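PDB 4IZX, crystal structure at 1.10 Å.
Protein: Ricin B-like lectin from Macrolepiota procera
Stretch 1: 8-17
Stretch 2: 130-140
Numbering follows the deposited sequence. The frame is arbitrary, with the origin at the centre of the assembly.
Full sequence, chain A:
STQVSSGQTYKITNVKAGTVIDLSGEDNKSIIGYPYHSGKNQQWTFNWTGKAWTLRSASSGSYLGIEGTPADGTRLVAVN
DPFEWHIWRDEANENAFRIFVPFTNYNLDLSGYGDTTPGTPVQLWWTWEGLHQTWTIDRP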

# COMPACT_ATOMS: atom_id res chain seq x y z
N GLN A 8 -9.19 12.13 2.76
CA GLN A 8 -9.21 11.41 4.00
C GLN A 8 -8.00 10.53 4.12
O GLN A 8 -7.31 10.25 3.14
N THR A 9 -7.71 10.15 5.35
CA THR A 9 -6.53 9.40 5.73
C THR A 9 -6.89 8.07 6.31
O THR A 9 -7.82 7.93 7.11
N TYR A 10 -6.16 7.03 5.91
CA TYR A 10 -6.50 5.65 6.21
C TYR A 10 -5.28 4.84 6.62
O TYR A 10 -4.14 5.18 6.25
N LYS A 11 -5.52 3.73 7.32
CA LYS A 11 -4.56 2.66 7.47
C LYS A 11 -4.91 1.57 6.47
O LYS A 11 -6.07 1.37 6.13
N ILE A 12 -3.89 0.85 6.03
CA ILE A 12 -4.03 -0.13 4.96
C ILE A 12 -3.49 -1.46 5.50
O ILE A 12 -2.30 -1.60 5.77
N THR A 13 -4.39 -2.42 5.74
CA THR A 13 -4.09 -3.64 6.49
C THR A 13 -4.06 -4.83 5.54
O THR A 13 -4.98 -5.03 4.76
N ASN A 14 -3.03 -5.66 5.62
CA ASN A 14 -2.97 -6.86 4.77
C ASN A 14 -3.98 -7.88 5.25
O ASN A 14 -3.99 -8.24 6.44
N VAL A 15 -4.78 -8.42 4.34
CA VAL A 15 -5.81 -9.39 4.72
C VAL A 15 -5.20 -10.67 5.25
O VAL A 15 -5.73 -11.28 6.19
N LYS A 16 -4.09 -11.13 4.66
CA LYS A 16 -3.45 -12.36 5.12
C LYS A 16 -2.75 -12.16 6.45
O LYS A 16 -2.94 -12.96 7.37
N ALA A 17 -1.92 -11.13 6.56
CA ALA A 17 -1.01 -11.00 7.69
C ALA A 17 -1.57 -10.23 8.88
O ALA A 17 -1.11 -10.44 10.00
N GLY A 130 -3.58 -14.86 -4.38
CA GLY A 130 -2.89 -14.85 -3.09
C GLY A 130 -3.39 -13.72 -2.20
O GLY A 130 -3.37 -12.57 -2.56
N LEU A 131 -3.79 -14.07 -0.99
CA LEU A 131 -4.48 -13.14 -0.11
C LEU A 131 -3.56 -12.05 0.40
O LEU A 131 -4.04 -11.00 0.84
N HIS A 132 -2.25 -12.29 0.36
CA HIS A 132 -1.27 -11.29 0.72
C HIS A 132 -1.18 -10.15 -0.26
O HIS A 132 -0.44 -9.20 -0.00
N GLN A 133 -1.95 -10.23 -1.36
CA GLN A 133 -2.11 -9.13 -2.30
C GLN A 133 -3.37 -8.32 -2.10
O GLN A 133 -3.71 -7.47 -2.93
N THR A 134 -4.11 -8.58 -1.01
CA THR A 134 -5.37 -7.90 -0.77
C THR A 134 -5.31 -7.17 0.58
O THR A 134 -4.62 -7.62 1.52
N TRP A 135 -6.03 -6.06 0.65
CA TRP A 135 -5.82 -5.07 1.70
C TRP A 135 -7.15 -4.47 2.08
O TRP A 135 -7.96 -4.14 1.22
N THR A 136 -7.35 -4.22 3.38
CA THR A 136 -8.47 -3.38 3.81
C THR A 136 -7.99 -1.95 3.97
O THR A 136 -6.83 -1.71 4.24
N ILE A 137 -8.88 -1.00 3.74
CA ILE A 137 -8.58 0.44 3.84
C ILE A 137 -9.62 1.02 4.81
O ILE A 137 -10.81 1.03 4.48
N ASP A 138 -9.20 1.49 5.98
CA ASP A 138 -10.19 2.00 6.94
C ASP A 138 -9.54 3.00 7.88
O ASP A 138 -8.38 3.38 7.69
N ARG A 139 -10.35 3.60 8.73
CA ARG A 139 -9.90 4.79 9.43
C ARG A 139 -8.84 4.43 10.47
O ARG A 139 -8.85 3.34 11.03
N PRO A 140 -7.91 5.36 10.72
CA PRO A 140 -6.83 5.10 11.69
C PRO A 140 -7.28 5.00 13.13
O PRO A 140 -8.34 5.56 13.48
OXT PRO A 140 -6.51 4.45 13.93

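The backbone fixes which side chains can meet. Strand 9-14 and strand 135-138 run antiparallel, their N-to-C directions 157° apart and their axes 4.5 Å apart at closest approach. Paired amides hold the register: K11 N donates to D138 O (2.9 Å) and D138 N to K11 O (3.1 Å), then T13 N to T136 O (3.0 Å) and T136 N to T13 O (2.9 Å). Just past the strand, V15 N reaches T134 O at 2.9 Å with a nearly straight angle of 176°. In the non-hydrogen-bonded pairs the alpha carbons come closer, 4.7 Å for I12 CA to I137 CA and 4.6 Å for N14 CA to W135 CA. I12, N14, W135 and I137 share one face of the sheet; K11, T13, T136 and D138 share the other.

Apolar packing occupies the first of these faces, where all four residues are buried. I12 (chi1 m, chi2 t) places CG2 3.7 Å from CB of W135 and 4.4 Å from CG1 of I137, which has the same m, t rotamer. The contact is therefore diagonal as well as directly across. I137 also sends CG2 to within 3.6 Å of CB of Y10, whose CB points sideways. The Y10 ring, set by chi1 m and chi2 of -79°, has D138 O and R139 N at its edge, near the ring plane; CD1 of Y10 lies 4.1 Å from R139 N. At the chain terminus the P140 ring adds a contact, its CD 3.2 Å from T9 O.

N14 combines polar and aromatic contacts. With chi1 t, the end of its side chain comes nearer to the second stretch, and ND2 of N14 donates to H132 O (2.9 Å, 159°). ND2 of N14 also lies over one face of the W135 indole, 3.4 Å from CH2 of W135. The other end of the amide works within its own stretch: OD1 of N14 accepts from A17 N at 3.0 Å and, weakly, from K16 N at 3.1 Å, where the angle is only 123°. One side chain thus ties the turn at 15-17 to the 3-10 segment 131-133.

Beside that turn, V15 (chi1 t) points toward stretch 2, with CB 3.3 Å from OG1 of T134. OG1 of T134 (chi1 p) donates to L131 O at 2.8 Å. K16 also starts toward stretch 2, its CB 4.1 Å from CB of L131, but its extended all-t chain leads away.

The charged contact lies on the face of K11 and D138. K11, p, t, t, p, folds its end back so that NZ makes a hydrogen-bonded salt bridge to OD1 of D138 (chi1 p) at 2.8 Å. Water 2 extends this polar cluster: its oxygen lies 2.7 Å from OD1 of D138, 2.8 Å from OG1 of T13 (chi1 m) and 3.1 Å from OG1 of T136 (chi1 p). Water 1 bridges the exposed margin, accepting from NE2 of Q8 and from NE of R139, each at 2.8 Å.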

# COMPACT_ATOMS: atom_id res chain seq x y z
CB GLN A 8 -10.49 10.60 4.14
CG GLN A 8 -11.75 11.47 4.08
CD GLN A 8 -11.78 12.55 5.10
OE1 GLN A 8 -11.68 13.75 4.81
NE2 GLN A 8 -11.96 12.15 6.30
CB THR A 9 -5.71 10.26 6.73
OG1 THR A 9 -5.33 11.50 6.08
CG2 THR A 9 -4.48 9.57 7.23
CB TYR A 10 -7.14 4.98 4.98
CG TYR A 10 -8.38 5.69 4.51
CD1 TYR A 10 -9.60 5.50 5.17
CD2 TYR A 10 -8.37 6.59 3.48
CE1 TYR A 10 -10.76 6.18 4.77
CE2 TYR A 10 -9.50 7.27 3.07
CZ TYR A 10 -10.68 7.08 3.74
OH TYR A 10 -11.80 7.76 3.30
CB LYS A 11 -4.49 2.14 8.89
CG LYS A 11 -5.78 1.54 9.41
CD LYS A 11 -5.57 0.96 10.81
CE LYS A 11 -6.81 0.64 11.60
NZ LYS A 11 -7.68 -0.32 11.00
CB ILE A 12 -3.30 0.30 3.69
CG1 ILE A 12 -3.73 1.69 3.23
CG2 ILE A 12 -3.56 -0.73 2.61
CD1 ILE A 12 -2.92 2.28 2.15
CB THR A 13 -5.12 -3.90 7.59
OG1 THR A 13 -5.21 -2.74 8.42
CG2 THR A 13 -4.72 -5.07 8.44
CB ASN A 14 -1.57 -7.44 4.82
CG ASN A 14 -1.34 -8.47 3.74
OD1 ASN A 14 -1.48 -9.67 3.97
ND2 ASN A 14 -1.05 -7.97 2.53
CB VAL A 15 -6.73 -9.66 3.53
CG1 VAL A 15 -7.64 -10.87 3.75
CG2 VAL A 15 -7.60 -8.44 3.24
CB LYS A 16 -2.49 -12.90 4.05
CG LYS A 16 -1.84 -14.19 4.53
CD LYS A 16 -1.25 -15.04 3.49
CE LYS A 16 -0.84 -16.39 4.07
NZ LYS A 16 0.20 -16.91 3.16
CB ALA A 17 0.27 -10.34 7.24
CB LEU A 131 -5.09 -13.88 1.05
CG LEU A 131 -6.17 -14.86 0.65
CD1 LEU A 131 -6.62 -15.56 1.89
CD2 LEU A 131 -7.32 -14.13 -0.02
CB HIS A 132 0.08 -11.98 0.90
CG HIS A 132 0.53 -12.71 -0.32
ND1 HIS A 132 -0.00 -13.91 -0.69
CD2 HIS A 132 1.45 -12.38 -1.25
CE1 HIS A 132 0.58 -14.29 -1.81
NE2 HIS A 132 1.44 -13.36 -2.19
CB GLN A 133 -2.08 -9.64 -3.74
CG GLN A 133 -0.85 -10.44 -4.09
CD GLN A 133 -0.71 -10.63 -5.57
OE1 GLN A 133 -1.68 -10.54 -6.34
NE2 GLN A 133 0.51 -10.84 -6.02
CB THR A 134 -6.55 -8.87 -0.82
OG1 THR A 134 -6.54 -9.81 0.27
CG2 THR A 134 -6.60 -9.63 -2.13
CB TRP A 135 -4.89 -3.94 1.20
CG TRP A 135 -3.59 -4.40 0.57
CD1 TRP A 135 -3.42 -4.79 -0.71
CD2 TRP A 135 -2.35 -4.57 1.22
NE1 TRP A 135 -2.12 -5.19 -0.90
CE2 TRP A 135 -1.44 -5.04 0.26
CE3 TRP A 135 -1.88 -4.31 2.52
CZ2 TRP A 135 -0.10 -5.24 0.55
CZ3 TRP A 135 -0.54 -4.54 2.80
CH2 TRP A 135 0.33 -4.97 1.82
CB THR A 136 -9.13 -3.88 5.08
OG1 THR A 136 -8.16 -3.93 6.11
CG2 THR A 136 -9.73 -5.23 4.85
CB ILE A 137 -8.62 1.14 2.46
CG1 ILE A 137 -7.62 0.50 1.49
CG2 ILE A 137 -8.37 2.62 2.62
CD1 ILE A 137 -7.74 1.00 0.06
CB ASP A 138 -10.96 0.89 7.61
CG ASP A 138 -10.08 -0.07 8.25
OD1 ASP A 138 -8.93 0.28 8.54
OD2 ASP A 138 -10.51 -1.23 8.34
CB ARG A 139 -11.03 5.53 10.10
CG ARG A 139 -12.03 6.15 9.15
CD ARG A 139 -12.83 7.20 9.90
NE ARG A 139 -13.72 8.00 9.06
CZ ARG A 139 -14.98 7.70 8.83
NH1 ARG A 139 -15.57 6.67 9.46
NH2 ARG A 139 -15.69 8.54 8.06
CB PRO A 140 -5.90 6.30 11.52
CG PRO A 140 -6.26 6.93 10.24
CD PRO A 140 -7.72 6.65 10.05
O HOH W 1 -12.43 9.48 7.05
O HOH W 2 -7.12 -1.17 7.21